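Local coordinates for aspartate-semialdehyde dehydrogenase (Candida albicans, PDB 3HSK), which catalyses the NADPH-dependent reductive dephosphorylation of 4-phospho-L-aspartate to L-aspartate semialdehyde, the second step in making the aspartate family of amino acids, at residues Asp108-Phe113 / Ser122-Tyr127. Numbering follows the deposited sequence.
Sequences DIEKSF and SNAKNY
Glu110 reaches from the helix to the end of a neighbouring strand, where its carboxylate accepts a short hydrogen bond from Ser122, 2.6 Å between OG and OE2. With CG beside the backbone N (chi1 -73°) and the rest of the chain stretched out, the acid bridges the closest CA pair of the two segments, Glu110 CA and Ser122 CA, 8.2 Å apart. The hydroxyl meets OE2 from above the carboxylate plane, 46° out of it. Ser122 OG also accepts from the backbone N of Ala124 (3.0 Å), closing an ST turn; the one hydroxyl thus ties the acid to the bend of the loop. OE2 shares a second hydrogen bond with Ser99 OG, and Ala124 CB packs 3.5 Å from Glu110 OE2, so this buried oxygen is held by two hydroxyls. The Tyr127 ring completes the packed side: it runs antiparallel past Glu110 and turns its edge to the other carboxylate oxygen, CD2 3.6 Å from OE1.

Toward solvent the fit loosens at Lys111. This exposed residue meets only the tyrosine hydroxyl, its CB 3.6 Å from Tyr127 OH, and its amine heads off from the ring. The same OH hydrogen-bonds to the carbonyl of Gly107, one helical turn earlier.

Strand 96-99, helix 103-115 and strand 119-122 form a beta-alpha-beta crossover of the Rossmann-type NAD-binding domain, and the contact pins its helix, whose Ile109 touches the bound NADP, to the loop leaving the second strand. Strand 119-122 lies between strands 96-99 and 165-169, and Ile166 of the latter touches both Glu110 and Ser122.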
loop_
_atom_site.group_PDB
_atom_site.type_symbol
_atom_site.label_atom_id
_atom_site.label_comp_id
_atom_site.label_asym_id
_atom_site.label_seq_id
_atom_site.Cartn_x
_atom_site.Cartn_y
_atom_site.Cartn_z
ATOM N N ASP A 108 15.943 17.399 26.596
ATOM C CA ASP A 108 16.368 18.281 27.686
ATOM C C ASP A 108 15.402 19.443 27.934
ATOM O O ASP A 108 15.057 19.735 29.084
ATOM C CB ASP A 108 17.775 18.832 27.416
ATOM C CG ASP A 108 18.869 17.777 27.567
ATOM O OD1 ASP A 108 18.549 16.584 27.721
ATOM O OD2 ASP A 108 20.067 18.149 27.529
ATOM N N ILE A 109 14.971 20.092 26.851
ATOM C CA ILE A 109 14.151 21.311 26.923
ATOM C C ILE A 109 12.767 21.073 27.539
ATOM O O ILE A 109 12.376 21.774 28.471
ATOM C CB ILE A 109 14.022 22.006 25.533
ATOM C CG1 ILE A 109 15.370 22.594 25.101
ATOM C CG2 ILE A 109 12.963 23.109 25.566
ATOM C CD1 ILE A 109 15.477 22.887 23.610
ATOM N N GLU A 110 12.038 20.092 27.010
ATOM C CA GLU A 110 10.692 19.772 27.497
ATOM C C GLU A 110 10.696 19.332 28.958
ATOM O O GLU A 110 9.756 19.619 29.694
ATOM C CB GLU A 110 10.033 18.712 26.615
ATOM C CG GLU A 110 9.591 19.238 25.259
ATOM C CD GLU A 110 9.282 18.137 24.258
ATOM O OE1 GLU A 110 9.323 16.946 24.633
ATOM O OE2 GLU A 110 9.001 18.465 23.086
ATOM N N LYS A 111 11.767 18.653 29.369
ATOM C CA LYS A 111 11.944 18.220 30.753
ATOM C C LYS A 111 12.059 19.418 31.692
ATOM O O LYS A 111 11.404 19.454 32.732
ATOM C CB LYS A 111 13.172 17.314 30.877
ATOM C CG LYS A 111 13.425 16.751 32.277
ATOM C CD LYS A 111 14.738 15.982 32.307
ATOM C CE LYS A 111 15.135 15.575 33.724
ATOM N NZ LYS A 111 14.238 14.530 34.316
ATOM N N SER A 112 12.874 20.403 31.317
ATOM C CA SER A 112 13.003 21.619 32.122
ATOM C C SER A 112 11.708 22.431 32.148
ATOM O O SER A 112 11.396 23.080 33.155
ATOM C CB SER A 112 14.188 22.470 31.668
ATOM O OG SER A 112 14.189 22.652 30.269
ATOM N N PHE A 113 10.947 22.385 31.056
ATOM C CA PHE A 113 9.613 22.997 31.037
ATOM C C PHE A 113 8.662 22.330 32.040
ATOM O O PHE A 113 7.999 23.019 32.815
ATOM C CB PHE A 113 9.028 23.047 29.618
ATOM C CG PHE A 113 9.391 24.300 28.867
ATOM C CD1 PHE A 113 10.698 24.515 28.429
ATOM C CD2 PHE A 113 8.435 25.278 28.620
ATOM C CE1 PHE A 113 11.045 25.688 27.750
ATOM C CE2 PHE A 113 8.770 26.452 27.941
ATOM C CZ PHE A 113 10.080 26.655 27.510
ATOM N N SER A 122 3.338 18.027 23.341
ATOM C CA SER A 122 4.483 17.911 22.435
ATOM C C SER A 122 4.329 16.923 21.278
ATOM O O SER A 122 3.851 15.802 21.472
ATOM C CB SER A 122 5.742 17.556 23.230
ATOM O OG SER A 122 6.808 17.262 22.346
ATOM N N ASN A 123 4.766 17.341 20.086
ATOM C CA ASN A 123 4.826 16.453 18.912
ATOM C C ASN A 123 6.172 15.731 18.757
ATOM O O ASN A 123 6.325 14.869 17.887
ATOM C CB ASN A 123 4.464 17.196 17.617
ATOM C CG ASN A 123 4.345 16.259 16.412
ATOM O OD1 ASN A 123 3.575 15.293 16.426
ATOM N ND2 ASN A 123 5.109 16.541 15.368
ATOM N N ALA A 124 7.140 16.083 19.599
ATOM C CA ALA A 124 8.434 15.397 19.614
ATOM C C ALA A 124 8.252 13.960 20.089
ATOM O O ALA A 124 7.444 13.691 20.980
ATOM C CB ALA A 124 9.424 16.134 20.507
ATOM N N LYS A 125 9.005 13.046 19.485
ATOM C CA LYS A 125 8.884 11.616 19.770
ATOM C C LYS A 125 9.493 11.206 21.114
ATOM O O LYS A 125 9.197 10.126 21.624
ATOM C CB LYS A 125 9.534 10.799 18.649
ATOM C CG LYS A 125 11.060 10.916 18.598
ATOM C CD LYS A 125 11.640 10.161 17.418
ATOM C CE LYS A 125 13.142 9.960 17.574
ATOM N NZ LYS A 125 13.638 8.963 16.578
ATOM N N ASN A 126 10.340 12.078 21.664
ATOM C CA ASN A 126 11.176 11.786 22.834
ATOM C C ASN A 126 10.469 11.092 24.001
ATOM O O ASN A 126 10.918 10.045 24.473
ATOM C CB ASN A 126 11.862 13.066 23.337
ATOM C CG ASN A 126 12.820 13.668 22.312
ATOM O OD1 ASN A 126 14.044 13.590 22.464
ATOM N ND2 ASN A 126 12.265 14.274 21.266
ATOM N N TYR A 127 9.362 11.671 24.451
ATOM C CA TYR A 127 8.710 11.211 25.672
ATOM C C TYR A 127 7.467 10.378 25.412
ATOM O O TYR A 127 6.748 10.028 26.346
ATOM C CB TYR A 127 8.435 12.391 26.615
ATOM C CG TYR A 127 9.721 12.952 27.185
ATOM C CD1 TYR A 127 10.507 12.188 28.056
ATOM C CD2 TYR A 127 10.169 14.229 26.838
ATOM C CE1 TYR A 127 11.699 12.680 28.570
ATOM C CE2 TYR A 127 11.362 14.734 27.351
ATOM C CZ TYR A 127 12.123 13.949 28.215
ATOM O OH TYR A 127 13.305 14.424 28.733
#